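Local coordinates for protein ebony (Drosophila melanogaster, PDB 6DYM) that probably forms the peptide-like amide bond between beta-alanine and amines such as dopamine, as the C-terminal condensation domain of a nonribosomal peptide synthetase, at residues V64-T67 with N68-R71; E135-A138 with C139-M143; W52-L55 with V56-L60; E12-Q15 with E16-I20; F97-L100 with E101-E104. All coordinates share one frame; numbering follows the deposited sequence. Where two conformers were deposited one is given.

How the contacts relate
All five contacts are local. Contacts 2 to 5 follow turns of four different helices, and contact 1 is a hairpin end between strands 62-66 and 71-80. Contact 1 is the surface contact of the set, and backbone and carboxylate bonds carry it. The other four are partly buried. Contacts 3 and 5 each set a small side-chain group over an aromatic face, contact 4 relies on water and polar pairs, and contact 2 rests mainly on backbone bonds. Contact 1 meets contact 2 through Val-64 and contact 4 through Tyr-65 and His-13. Trp-52 of contact 3 packs on contact 4. Contact 5 touches none of the others.

Contact 1: residues V64-T67 with N68-R71; sequences VYDT and NTDR
A G1 beta bulge, with Asp-70 and Arg-71 both facing Asp-66, shapes the hairpin turn between strands 62-66 and 71-80. Asp-66 holds the turn through three of its groups. Asp-66 N donates to Arg-71 O at 2.9 Å, a fairly straight bond. Asp-66 O receives two bent, weak bonds, from Thr-69 N at 3.1 Å and from Asp-70 N at 2.6 Å. The Asp-66 carboxylate reaches forward over the turn, because CG stands anti to the backbone N (chi1 -178°). Asp-66 OD1 then takes Asn-68 N at 3.0 Å. The N-H comes to the anti side of OD1, 31° out of the carboxylate plane. This is an Asx turn, nested inside the hairpin. Asp-70 has the positive phi (59°) expected of the bulge residue in this motif. The other carboxylate oxygen, Asp-66 OD2, lies against the methyl CG2 of Thr-69 at 3.6 Å. The two side chains cross at about a right angle. With an alanine at Asp-66 the OD1 acceptor is gone, which would probably leave Asn-68 N without its carboxylate mate and the turn freer to move. The Tyr-65 ring turns an edge to Asp-70 O, with CD1 3.8 Å from it. Tyr-65 CA also makes a CA-H...O contact with Arg-71 O at 3.4 Å. Tyr-65 OH is hydrogen-bonded to His-13 NE2.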
loop_
_atom_site.group_PDB
_atom_site.type_symbol
_atom_site.label_atom_id
_atom_site.label_comp_id
_atom_site.label_asym_id
_atom_site.label_seq_id
_atom_site.Cartn_x
_atom_site.Cartn_y
_atom_site.Cartn_z
ATOM N N VAL A 64 2.674 13.479 3.814
ATOM C CA VAL A 64 3.677 14.331 3.187
ATOM C C VAL A 64 3.038 15.682 2.909
ATOM O O VAL A 64 2.018 15.764 2.214
ATOM C CB VAL A 64 4.235 13.713 1.897
ATOM C CG1 VAL A 64 5.198 14.687 1.222
ATOM C CG2 VAL A 64 4.933 12.406 2.208
ATOM N N TYR A 65 3.643 16.736 3.446
ATOM C CA TYR A 65 3.204 18.103 3.220
ATOM C C TYR A 65 4.011 18.732 2.092
ATOM O O TYR A 65 5.227 18.543 2.006
ATOM C CB TYR A 65 3.365 18.942 4.494
ATOM C CG TYR A 65 2.233 18.792 5.495
ATOM C CD1 TYR A 65 1.105 19.604 5.428
ATOM C CD2 TYR A 65 2.300 17.846 6.512
ATOM C CE1 TYR A 65 0.070 19.471 6.341
ATOM C CE2 TYR A 65 1.269 17.705 7.430
ATOM C CZ TYR A 65 0.158 18.520 7.340
ATOM O OH TYR A 65 -0.869 18.387 8.248
ATOM N N ASP A 66 3.326 19.466 1.219
ATOM C CA ASP A 66 3.979 20.461 0.369
ATOM C C ASP A 66 4.265 21.652 1.275
ATOM O O ASP A 66 3.352 22.386 1.654
ATOM C CB ASP A 66 3.086 20.839 -0.810
ATOM C CG ASP A 66 3.743 21.842 -1.773
ATOM O OD1 ASP A 66 4.718 22.530 -1.401
ATOM O OD2 ASP A 66 3.258 21.949 -2.918
ATOM N N THR A 67 5.538 21.832 1.648
ATOM C CA THR A 67 5.882 22.886 2.597
ATOM C C THR A 67 5.617 24.276 2.037
ATOM O O THR A 67 5.428 25.218 2.814
ATOM C CB THR A 67 7.346 22.770 3.027
ATOM O OG1 THR A 67 8.199 22.995 1.899
ATOM C CG2 THR A 67 7.626 21.388 3.607
ATOM N N ASN A 68 5.564 24.421 0.712
ATOM C CA ASN A 68 5.239 25.717 0.129
ATOM C C ASN A 68 3.773 26.076 0.359
ATOM O O ASN A 68 3.459 27.222 0.697
ATOM C CB ASN A 68 5.572 25.719 -1.365
ATOM C CG ASN A 68 5.201 27.023 -2.046
ATOM O OD1 ASN A 68 4.082 27.183 -2.538
ATOM N ND2 ASN A 68 6.142 27.961 -2.082
ATOM N N THR A 69 2.863 25.113 0.195
ATOM C CA THR A 69 1.437 25.374 0.350
ATOM C C THR A 69 0.869 24.899 1.681
ATOM O O THR A 69 -0.292 25.200 1.978
ATOM C CB THR A 69 0.639 24.716 -0.784
ATOM O OG1 THR A 69 0.512 23.311 -0.531
ATOM C CG2 THR A 69 1.336 24.924 -2.119
ATOM N N ASP A 70 1.646 24.160 2.476
ATOM C CA ASP A 70 1.194 23.619 3.762
ATOM C C ASP A 70 -0.021 22.701 3.610
ATOM O O ASP A 70 -0.883 22.646 4.490
ATOM C CB ASP A 70 0.892 24.739 4.765
ATOM C CG ASP A 70 2.145 25.465 5.227
ATOM O OD1 ASP A 70 3.259 25.027 4.868
ATOM O OD2 ASP A 70 2.015 26.480 5.947
ATOM N N ARG A 71 -0.106 21.954 2.509
ATOM C CA ARG A 71 -1.186 21.000 2.307
ATOM C C ARG A 71 -0.628 19.598 2.077
ATOM O O ARG A 71 0.497 19.429 1.596
ATOM C CB ARG A 71 -2.073 21.409 1.129
ATOM C CG ARG A 71 -2.778 22.738 1.338
ATOM C CD ARG A 71 -3.822 22.999 0.266
ATOM N NE ARG A 71 -4.464 24.298 0.454
ATOM C CZ ARG A 71 -5.091 24.968 -0.506
ATOM N NH1 ARG A 71 -5.163 24.462 -1.730
ATOM N NH2 ARG A 71 -5.645 26.145 -0.243
#

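Contact 2: residues E135-A138 with C139-M143; sequences ENIA and CMHFM
Ile-137 and His-141 meet one turn apart on helix 133-153, through both backbone and side chain. The backbone bonds are regular. His-141 N donates to Ile-137 O at 3.0 Å, nearly straight at 173°. Cys-139 N to Glu-135 O, Met-140 N to Asn-136 O and Phe-142 N to Ala-138 O repeat the same i to i+4 pattern. The apolar contact is small. Ile-137 and His-141 lie side by side and point the same way. The branch methyl of Ile-137, CG2, touches CD2 of the His-141 imidazole at 3.6 Å. CG1 lies beside the backbone N (chi1 -75°), which puts CG2 anti to that N. His-141 CD2 also comes within 3.3 Å of Ile-137 O. Two polar ends bond to neighbouring elements: Asn-136 OD1 to Thr-127 OG1 of strand 119-127, His-141 ND1 to Tyr-175 OH. Replacing His-141 by alanine is likely to leave the Tyr-175 hydroxyl without this partner and the Ile-137 methyl with less packing. The side chain of Ala-138 is about 4 Å from a bound calcium ion. The helix crosses over between strands 119-127 and 158-163 as a beta-alpha-beta unit. Ile-137 and His-141 face helix 166-174, while Cys-139 and Phe-142 pack on strand 4-8.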
loop_
_atom_site.group_PDB
_atom_site.type_symbol
_atom_site.label_atom_id
_atom_site.label_comp_id
_atom_site.label_asym_id
_atom_site.label_seq_id
_atom_site.Cartn_x
_atom_site.Cartn_y
_atom_site.Cartn_z
ATOM N N GLU A 135 5.470 16.111 -9.994
ATOM C CA GLU A 135 5.162 16.131 -8.567
ATOM C C GLU A 135 4.842 14.736 -8.045
ATOM O O GLU A 135 5.200 14.394 -6.911
ATOM C CB GLU A 135 3.999 17.088 -8.297
ATOM C CG GLU A 135 4.344 18.557 -8.499
ATOM C CD GLU A 135 3.111 19.441 -8.661
ATOM O OE1 GLU A 135 2.023 18.924 -9.005
ATOM O OE2 GLU A 135 3.234 20.663 -8.439
ATOM N N ASN A 136 4.168 13.917 -8.852
ATOM C CA ASN A 136 3.853 12.560 -8.419
ATOM C C ASN A 136 5.125 11.741 -8.236
ATOM O O ASN A 136 5.307 11.069 -7.215
ATOM C CB ASN A 136 2.915 11.896 -9.426
ATOM C CG ASN A 136 2.410 10.552 -8.947
ATOM O OD1 ASN A 136 1.784 10.448 -7.890
ATOM N ND2 ASN A 136 2.683 9.509 -9.721
ATOM N N ILE A 137 6.031 11.806 -9.212
ATOM C CA ILE A 137 7.284 11.064 -9.118
ATOM C C ILE A 137 8.128 11.577 -7.955
ATOM O O ILE A 137 8.725 10.791 -7.208
ATOM C CB ILE A 137 8.038 11.147 -10.457
ATOM C CG1 ILE A 137 7.373 10.225 -11.481
ATOM C CG2 ILE A 137 9.509 10.800 -10.283
ATOM C CD1 ILE A 137 7.628 8.751 -11.232
ATOM N N ALA A 138 8.190 12.898 -7.777
ATOM C CA ALA A 138 8.936 13.445 -6.646
ATOM C C ALA A 138 8.358 12.965 -5.319
ATOM O O ALA A 138 9.103 12.577 -4.412
ATOM C CB ALA A 138 8.944 14.973 -6.706
ATOM N N CYS A 139 7.029 12.983 -5.185
ATOM C CA CYS A 139 6.414 12.554 -3.934
ATOM C C CYS A 139 6.660 11.069 -3.680
ATOM O O CYS A 139 6.967 10.671 -2.550
ATOM C CB CYS A 139 4.917 12.870 -3.950
ATOM S SG CYS A 139 4.103 12.727 -2.336
ATOM N N MET A 140 6.562 10.237 -4.723
ATOM C CA MET A 140 6.814 8.808 -4.552
ATOM C C MET A 140 8.245 8.551 -4.097
ATOM O O MET A 140 8.477 7.767 -3.167
ATOM C CB MET A 140 6.523 8.062 -5.856
ATOM C CG MET A 140 5.045 8.004 -6.222
ATOM S SD MET A 140 4.055 7.111 -5.002
ATOM C CE MET A 140 4.341 5.418 -5.519
ATOM N N HIS A 141 9.222 9.200 -4.744
ATOM C CA HIS A 141 10.612 9.070 -4.308
ATOM C C HIS A 141 10.765 9.496 -2.850
ATOM O O HIS A 141 11.486 8.856 -2.074
ATOM C CB HIS A 141 11.538 9.909 -5.200
ATOM C CG HIS A 141 11.952 9.229 -6.476
ATOM N ND1 HIS A 141 12.772 8.122 -6.503
ATOM C CD2 HIS A 141 11.670 9.516 -7.770
ATOM C CE1 HIS A 141 12.966 7.747 -7.755
ATOM N NE2 HIS A 141 12.307 8.576 -8.544
ATOM N N PHE A 142 10.079 10.572 -2.458
ATOM C CA PHE A 142 10.197 11.085 -1.096
ATOM C C PHE A 142 9.611 10.107 -0.084
ATOM O O PHE A 142 10.221 9.829 0.955
ATOM C CB PHE A 142 9.504 12.447 -1.004
ATOM C CG PHE A 142 9.656 13.126 0.327
ATOM C CD1 PHE A 142 10.784 13.880 0.613
ATOM C CD2 PHE A 142 8.661 13.031 1.286
ATOM C CE1 PHE A 142 10.921 14.515 1.838
ATOM C CE2 PHE A 142 8.790 13.664 2.513
ATOM C CZ PHE A 142 9.919 14.405 2.790
ATOM N N MET A 143 8.419 9.580 -0.361
ATOM C CA MET A 143 7.810 8.623 0.559
ATOM C C MET A 143 8.606 7.325 0.615
ATOM O O MET A 143 8.730 6.711 1.679
ATOM C CB MET A 143 6.377 8.327 0.142
ATOM C CG MET A 143 5.486 9.541 0.134
ATOM S SD MET A 143 3.764 9.065 0.085
ATOM C CE MET A 143 3.536 8.725 -1.653
#

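Contact 3: residues W52-L55 with V56-L60; sequences WNVL and VERDL
Three i to i+4 bonds run along the last turns of helix 41-58: Val-56 N to Trp-52 O, Glu-57 N to Asn-53 O and Arg-58 N to Val-54 O, each 3.0 Å.

Among the side chains, Trp-52 and Val-56 make the main contact. The methyl CG2 of Val-56 sits over one face of the indole, 3.5 Å above the plane and offset toward the rim. The nearest ring atom to Val-56 CG2 is Trp-52 CE2 at 3.6 Å, and this is a CH-pi contact. Trp-52 CG is anti to the backbone N (chi1 180°). This carries the indole forward along the helix to meet the methyl. On another side, Val-54 and Arg-58 lie alongside each other. Val-54 CG1 rests 3.9 Å from Arg-58 NE. Both also pack on Phe-79 of strand 71-80.

Asp-59 is the first residue to leave helical angles, with a positive phi of 61°. Here a water donates to Leu-55 O at 2.7 Å and accepts from Leu-60 N at 3.2 Å. In a Schellman motif the Leu-60 N-H would bond directly to a carbonyl of the last turn; here it meets Leu-55 O through the water.

Two polar groups have partners beyond the helix: Trp-52 NE1 donates to Leu-11 O, and Asp-59 forms a salt bridge with Lys-154. The indole is thus held at its N-H by a bond and on one face by a methyl, which should limit its tilt. The water satisfies Leu-55 O and Leu-60 N where the helix gives way to the loop before strand 62-66.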
loop_
_atom_site.group_PDB
_atom_site.type_symbol
_atom_site.label_atom_id
_atom_site.label_comp_id
_atom_site.label_asym_id
_atom_site.label_seq_id
_atom_site.Cartn_x
_atom_site.Cartn_y
_atom_site.Cartn_z
ATOM N N TRP A 52 -8.712 3.531 11.599
ATOM C CA TRP A 52 -8.037 4.824 11.679
ATOM C C TRP A 52 -7.337 5.024 13.022
ATOM O O TRP A 52 -6.179 5.455 13.069
ATOM C CB TRP A 52 -9.019 5.966 11.426
ATOM C CG TRP A 52 -8.316 7.273 11.519
ATOM C CD1 TRP A 52 -8.427 8.199 12.514
ATOM C CD2 TRP A 52 -7.340 7.780 10.605
ATOM N NE1 TRP A 52 -7.593 9.263 12.264
ATOM C CE2 TRP A 52 -6.914 9.028 11.097
ATOM C CE3 TRP A 52 -6.794 7.303 9.409
ATOM C CZ2 TRP A 52 -5.968 9.806 10.435
ATOM C CZ3 TRP A 52 -5.851 8.075 8.754
ATOM C CH2 TRP A 52 -5.452 9.314 9.266
ATOM N N ASN A 53 -8.026 4.731 14.128
ATOM C CA ASN A 53 -7.441 4.998 15.439
ATOM C C ASN A 53 -6.202 4.141 15.671
ATOM O O ASN A 53 -5.156 4.645 16.094
ATOM C CB ASN A 53 -8.483 4.774 16.538
ATOM C CG ASN A 53 -9.585 5.822 16.519
ATOM O OD1 ASN A 53 -10.743 5.517 16.235
ATOM N ND2 ASN A 53 -9.229 7.063 16.826
ATOM N N VAL A 54 -6.298 2.841 15.382
ATOM C CA VAL A 54 -5.143 1.953 15.508
ATOM C C VAL A 54 -4.014 2.401 14.585
ATOM O O VAL A 54 -2.834 2.366 14.957
ATOM C CB VAL A 54 -5.561 0.500 15.220
ATOM C CG1 VAL A 54 -4.360 -0.432 15.317
ATOM C CG2 VAL A 54 -6.667 0.080 16.167
ATOM N N LEU A 55 -4.360 2.834 13.368
ATOM C CA LEU A 55 -3.350 3.292 12.420
ATOM C C LEU A 55 -2.543 4.452 12.990
ATOM O O LEU A 55 -1.309 4.463 12.906
ATOM C CB LEU A 55 -4.028 3.691 11.111
ATOM C CG LEU A 55 -3.181 3.903 9.855
ATOM C CD1 LEU A 55 -2.423 2.640 9.483
ATOM C CD2 LEU A 55 -4.079 4.339 8.713
ATOM N N VAL A 56 -3.221 5.428 13.598
ATOM C CA VAL A 56 -2.518 6.573 14.169
ATOM C C VAL A 56 -1.716 6.157 15.399
ATOM O O VAL A 56 -0.590 6.625 15.609
ATOM C CB VAL A 56 -3.516 7.701 14.495
ATOM C CG1 VAL A 56 -2.838 8.818 15.276
ATOM C CG2 VAL A 56 -4.134 8.247 13.220
ATOM N N GLU A 57 -2.267 5.260 16.223
ATOM C CA GLU A 57 -1.620 4.946 17.496
ATOM C C GLU A 57 -0.361 4.099 17.317
ATOM O O GLU A 57 0.589 4.237 18.098
ATOM C CB GLU A 57 -2.617 4.254 18.428
ATOM C CG GLU A 57 -3.794 5.155 18.816
ATOM C CD GLU A 57 -4.249 4.975 20.254
ATOM O OE1 GLU A 57 -4.483 3.820 20.668
ATOM O OE2 GLU A 57 -4.377 5.994 20.967
ATOM N N ARG A 58 -0.318 3.230 16.302
ATOM C CA ARG A 58 0.894 2.449 16.062
ATOM C C ARG A 58 2.088 3.319 15.683
ATOM O O ARG A 58 3.231 2.879 15.848
ATOM C CB ARG A 58 0.642 1.407 14.974
ATOM C CG ARG A 58 -0.405 0.381 15.352
ATOM C CD ARG A 58 0.050 -0.458 16.532
ATOM N NE ARG A 58 -0.905 -1.526 16.806
ATOM C CZ ARG A 58 -1.066 -2.104 17.991
ATOM N NH1 ARG A 58 -0.328 -1.722 19.026
ATOM N NH2 ARG A 58 -1.965 -3.068 18.139
ATOM N N ASP A 59 1.849 4.531 15.174
ATOM C CA ASP A 59 2.902 5.521 14.918
ATOM C C ASP A 59 3.936 5.023 13.905
ATOM O O ASP A 59 5.140 5.231 14.066
ATOM C CB ASP A 59 3.582 5.949 16.224
ATOM C CG ASP A 59 4.346 7.259 16.086
ATOM O OD1 ASP A 59 3.842 8.183 15.411
ATOM O OD2 ASP A 59 5.453 7.366 16.650
ATOM N N LEU A 60 3.467 4.368 12.844
ATOM C CA LEU A 60 4.343 3.920 11.769
ATOM C C LEU A 60 4.011 4.565 10.432
ATOM O O LEU A 60 4.747 4.355 9.459
ATOM C CB LEU A 60 4.284 2.394 11.624
ATOM C CG LEU A 60 4.673 1.558 12.846
ATOM C CD1 LEU A 60 4.378 0.088 12.589
ATOM C CD2 LEU A 60 6.140 1.759 13.199
HETATM O O HOH W 1 0.712 3.258 11.550
#

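Contact 4: residues E12-Q15 with E16-I20; sequences EHRQ and EVIDI
Glu-12 and Glu-16 are joined by one water at the start of helix 14-25. The water donates to Glu-12 O at 2.7 Å and to Glu-16 OE1 at 2.6 Å, and accepts from Glu-16 N at 3.1 Å. It thus stands in for the direct bond from Glu-16 N to the carbonyl four residues back. The Glu-16 carboxylate shares in this because its chain turns back beside the backbone N (chi1 -69°). Direct bonds take over in the next turn. Val-17 N goes to His-13 O at 2.9 Å, Ile-18 N to Arg-14 O at 2.8 Å and Asp-19 N to Gln-15 O at 2.9 Å.

On the outer side, the amide of Gln-15 reaches over to Asp-19. Gln-15 NE2 donates to Asp-19 OD1 at 2.9 Å. The acceptor lies near the amide plane, but the donor comes from above the carboxylate plane, and the two planes are 49° apart. Gln-15 reaches Asp-19 by a bend at chi2 (57°). Arg-14 and Ile-18 lie side by side, with Arg-14 NH1 3.4 Å from Ile-18 CD1. NH1 finds its acceptor in Asn-49 OD1 of helix 41-58.

Both ring nitrogens of His-13 are engaged: ND1 with Arg-10 N, NE2 with the tyrosine hydroxyl of strand 62-66. Glu-12 OE2 forms a salt bridge with Arg-10. Val-17 packs on Trp-52 and Val-63.

A short 3-10 segment thus leads into a helix that follows the first strand, 4-8. The strand order and this helix placement are consistent with a GNAT-like acyltransferase fold.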
loop_
_atom_site.group_PDB
_atom_site.type_symbol
_atom_site.label_atom_id
_atom_site.label_comp_id
_atom_site.label_asym_id
_atom_site.label_seq_id
_atom_site.Cartn_x
_atom_site.Cartn_y
_atom_site.Cartn_z
ATOM N N GLU A 12 -6.537 13.978 13.305
ATOM C CA GLU A 12 -7.277 14.933 12.487
ATOM C C GLU A 12 -6.936 14.858 11.003
ATOM O O GLU A 12 -7.517 15.616 10.216
ATOM C CB GLU A 12 -7.034 16.351 13.008
ATOM C CG GLU A 12 -5.695 16.950 12.609
ATOM C CD GLU A 12 -4.706 16.956 13.760
ATOM O OE1 GLU A 12 -4.886 16.148 14.702
ATOM O OE2 GLU A 12 -3.755 17.766 13.726
ATOM N N HIS A 13 -6.023 13.971 10.602
ATOM C CA HIS A 13 -5.666 13.791 9.199
ATOM C C HIS A 13 -6.627 12.874 8.454
ATOM O O HIS A 13 -6.400 12.607 7.267
ATOM C CB HIS A 13 -4.252 13.214 9.085
ATOM C CG HIS A 13 -3.161 14.191 9.398
ATOM N ND1 HIS A 13 -1.994 13.819 10.031
ATOM C CD2 HIS A 13 -3.055 15.519 9.160
ATOM C CE1 HIS A 13 -1.214 14.877 10.168
ATOM N NE2 HIS A 13 -1.836 15.922 9.651
ATOM N N ARG A 14 -7.688 12.403 9.114
ATOM C CA ARG A 14 -8.476 11.287 8.590
ATOM C C ARG A 14 -9.105 11.618 7.241
ATOM O O ARG A 14 -8.988 10.844 6.284
ATOM C CB ARG A 14 -9.551 10.887 9.603
ATOM C CG ARG A 14 -10.226 9.554 9.315
ATOM C CD ARG A 14 -11.401 9.331 10.257
ATOM N NE ARG A 14 -12.261 10.510 10.289
ATOM C CZ ARG A 14 -13.244 10.744 9.425
ATOM N NH1 ARG A 14 -13.512 9.869 8.463
ATOM N NH2 ARG A 14 -13.965 11.854 9.526
ATOM N N GLN A 15 -9.791 12.759 7.147
ATOM C CA GLN A 15 -10.492 13.074 5.907
ATOM C C GLN A 15 -9.516 13.354 4.772
ATOM O O GLN A 15 -9.749 12.942 3.631
ATOM C CB GLN A 15 -11.432 14.260 6.103
ATOM C CG GLN A 15 -12.408 14.430 4.955
ATOM C CD GLN A 15 -13.249 13.186 4.732
ATOM O OE1 GLN A 15 -13.850 12.657 5.666
ATOM N NE2 GLN A 15 -13.285 12.705 3.493
ATOM N N GLU A 16 -8.421 14.058 5.065
ATOM C CA GLU A 16 -7.416 14.309 4.039
ATOM C C GLU A 16 -6.802 13.004 3.546
ATOM O O GLU A 16 -6.610 12.818 2.339
ATOM C CB GLU A 16 -6.339 15.254 4.581
ATOM C CG GLU A 16 -6.832 16.680 4.816
ATOM C CD GLU A 16 -5.940 17.472 5.761
ATOM O OE1 GLU A 16 -6.073 17.306 6.995
ATOM O OE2 GLU A 16 -5.111 18.266 5.270
ATOM N N VAL A 17 -6.513 12.076 4.462
ATOM C CA VAL A 17 -5.950 10.788 4.068
ATOM C C VAL A 17 -6.968 9.977 3.273
ATOM O O VAL A 17 -6.628 9.341 2.269
ATOM C CB VAL A 17 -5.455 10.024 5.311
ATOM C CG1 VAL A 17 -5.285 8.534 5.005
ATOM C CG2 VAL A 17 -4.159 10.627 5.818
ATOM N N ILE A 18 -8.232 9.995 3.700
ATOM C CA ILE A 18 -9.270 9.261 2.980
ATOM C C ILE A 18 -9.402 9.791 1.559
ATOM O O ILE A 18 -9.468 9.022 0.592
ATOM C CB ILE A 18 -10.607 9.340 3.739
ATOM C CG1 ILE A 18 -10.629 8.325 4.881
ATOM C CG2 ILE A 18 -11.777 9.110 2.788
ATOM C CD1 ILE A 18 -11.787 8.517 5.848
ATOM N N ASP A 19 -9.432 11.117 1.414
ATOM C CA ASP A 19 -9.535 11.720 0.088
ATOM C C ASP A 19 -8.394 11.273 -0.816
ATOM O O ASP A 19 -8.613 10.953 -1.990
ATOM C CB ASP A 19 -9.555 13.243 0.208
ATOM C CG ASP A 19 -10.795 13.754 0.912
ATOM O OD1 ASP A 19 -11.791 13.000 0.968
ATOM O OD2 ASP A 19 -10.772 14.902 1.411
ATOM N N ILE A 20 -7.168 11.248 -0.291
ATOM C CA ILE A 20 -6.027 10.847 -1.107
ATOM C C ILE A 20 -6.139 9.381 -1.509
ATOM O O ILE A 20 -5.922 9.026 -2.672
ATOM C CB ILE A 20 -4.709 11.141 -0.368
ATOM C CG1 ILE A 20 -4.409 12.640 -0.419
ATOM C CG2 ILE A 20 -3.550 10.345 -0.979
ATOM C CD1 ILE A 20 -3.064 13.016 0.140
HETATM O O HOH W 2 -8.120 15.850 7.609
#

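Contact 5: residues F97-L100 with E101-E104; sequences FEFL and EFCE
A chi1 of 171° at Phe-99 swings its ring along the helix, and a chi1 of -62° at Cys-103 sets SG beside its own backbone N, over that ring one helical turn away. SG stands 3.5 Å above the ring plane, offset toward the rim. Cys-103 SG is 3.9 Å from the centroid of the Phe-99 ring, 24° off the normal. The ring atoms nearest Cys-103 SG include Phe-99 CZ at 3.6 Å. This is a sulfur-aromatic contact. Phe-102, three residues on from Phe-99, also joins. Phe-102 CD2 meets Phe-99 CD1 at 4.1 Å, and the two side chains cross at a slant. The backbone of helix 93-111 keeps its regular bonds, such as Cys-103 N to Phe-99 O at 3.0 Å and Glu-104 N to Leu-100 O at 2.8 Å.

The aromatic group extends beyond the helix. Phe-183 and Tyr-188 meet Phe-102 edge-to-face, and Phe-197 meets Phe-99. Glu-104 is buried, and its OE2 bonds Thr-162 OG1 of strand 158-163.

The chemistry is that of a helix packed on a sheet: the Cys-103 sulfur on the Phe-99 face is held mainly by dispersion, and the buried Glu-104 carboxylate has the Thr-162 hydroxyl as partner.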
loop_
_atom_site.group_PDB
_atom_site.type_symbol
_atom_site.label_atom_id
_atom_site.label_comp_id
_atom_site.label_asym_id
_atom_site.label_seq_id
_atom_site.Cartn_x
_atom_site.Cartn_y
_atom_site.Cartn_z
ATOM N N PHE A 97 -7.948 -8.385 -0.924
ATOM C CA PHE A 97 -7.151 -8.690 0.260
ATOM C C PHE A 97 -6.840 -10.177 0.370
ATOM O O PHE A 97 -5.761 -10.548 0.846
ATOM C CB PHE A 97 -7.863 -8.194 1.515
ATOM C CG PHE A 97 -7.757 -6.713 1.714
ATOM C CD1 PHE A 97 -6.718 -6.171 2.452
ATOM C CD2 PHE A 97 -8.685 -5.858 1.145
ATOM C CE1 PHE A 97 -6.615 -4.802 2.629
ATOM C CE2 PHE A 97 -8.588 -4.486 1.320
ATOM C CZ PHE A 97 -7.550 -3.958 2.062
ATOM N N GLU A 98 -7.758 -11.046 -0.062
ATOM C CA GLU A 98 -7.453 -12.472 -0.040
ATOM C C GLU A 98 -6.367 -12.812 -1.053
ATOM O O GLU A 98 -5.501 -13.653 -0.785
ATOM C CB GLU A 98 -8.719 -13.287 -0.296
ATOM C CG GLU A 98 -9.725 -13.216 0.847
ATOM C CD GLU A 98 -10.898 -14.165 0.667
ATOM O OE1 GLU A 98 -11.044 -14.743 -0.431
ATOM O OE2 GLU A 98 -11.683 -14.327 1.626
ATOM N N PHE A 99 -6.384 -12.158 -2.219
ATOM C CA PHE A 99 -5.325 -12.372 -3.201
ATOM C C PHE A 99 -3.979 -11.885 -2.678
ATOM O O PHE A 99 -2.951 -12.537 -2.893
ATOM C CB PHE A 99 -5.671 -11.669 -4.514
ATOM C CG PHE A 99 -4.542 -11.651 -5.514
ATOM C CD1 PHE A 99 -3.996 -12.837 -5.985
ATOM C CD2 PHE A 99 -4.038 -10.450 -5.995
ATOM C CE1 PHE A 99 -2.963 -12.830 -6.910
ATOM C CE2 PHE A 99 -3.004 -10.436 -6.918
ATOM C CZ PHE A 99 -2.466 -11.630 -7.376
ATOM N N LEU A 100 -3.960 -10.733 -1.997
ATOM C CA LEU A 100 -2.707 -10.249 -1.427
ATOM C C LEU A 100 -2.186 -11.205 -0.356
ATOM O O LEU A 100 -0.978 -11.454 -0.274
ATOM C CB LEU A 100 -2.894 -8.840 -0.864
ATOM C CG LEU A 100 -3.272 -7.774 -1.904
ATOM C CD1 LEU A 100 -3.487 -6.416 -1.252
ATOM C CD2 LEU A 100 -2.229 -7.688 -3.002
ATOM N N GLU A 101 -3.078 -11.766 0.463
ATOM C CA GLU A 101 -2.633 -12.768 1.430
ATOM C C GLU A 101 -2.148 -14.031 0.725
ATOM O O GLU A 101 -1.185 -14.666 1.172
ATOM C CB GLU A 101 -3.756 -13.085 2.419
ATOM C CG GLU A 101 -3.399 -14.134 3.484
ATOM C CD GLU A 101 -2.244 -13.717 4.389
ATOM O OE1 GLU A 101 -1.675 -14.604 5.064
ATOM O OE2 GLU A 101 -1.897 -12.512 4.430
ATOM N N PHE A 102 -2.792 -14.398 -0.388
ATOM C CA PHE A 102 -2.305 -15.504 -1.212
ATOM C C PHE A 102 -0.856 -15.274 -1.631
ATOM O O PHE A 102 -0.032 -16.199 -1.591
ATOM C CB PHE A 102 -3.227 -15.660 -2.429
ATOM C CG PHE A 102 -2.690 -16.555 -3.523
ATOM C CD1 PHE A 102 -3.007 -17.910 -3.551
ATOM C CD2 PHE A 102 -1.922 -16.029 -4.557
ATOM C CE1 PHE A 102 -2.540 -18.730 -4.567
ATOM C CE2 PHE A 102 -1.448 -16.845 -5.580
ATOM C CZ PHE A 102 -1.760 -18.198 -5.586
ATOM N N CYS A 103 -0.522 -14.034 -2.014
ATOM C CA CYS A 103 0.838 -13.697 -2.432
ATOM C C CYS A 103 1.792 -13.582 -1.252
ATOM O O CYS A 103 2.930 -14.057 -1.326
ATOM C CB CYS A 103 0.847 -12.380 -3.215
ATOM S SG CYS A 103 -0.108 -12.362 -4.753
ATOM N N GLU A 104 1.356 -12.940 -0.168
ATOM C CA GLU A 104 2.239 -12.566 0.932
ATOM C C GLU A 104 2.376 -13.653 1.990
ATOM O O GLU A 104 3.474 -13.861 2.518
ATOM C CB GLU A 104 1.727 -11.286 1.600
ATOM C CG GLU A 104 1.770 -10.079 0.685
ATOM C CD GLU A 104 1.072 -8.855 1.255
ATOM O OE1 GLU A 104 0.470 -8.949 2.345
ATOM O OE2 GLU A 104 1.116 -7.796 0.595
#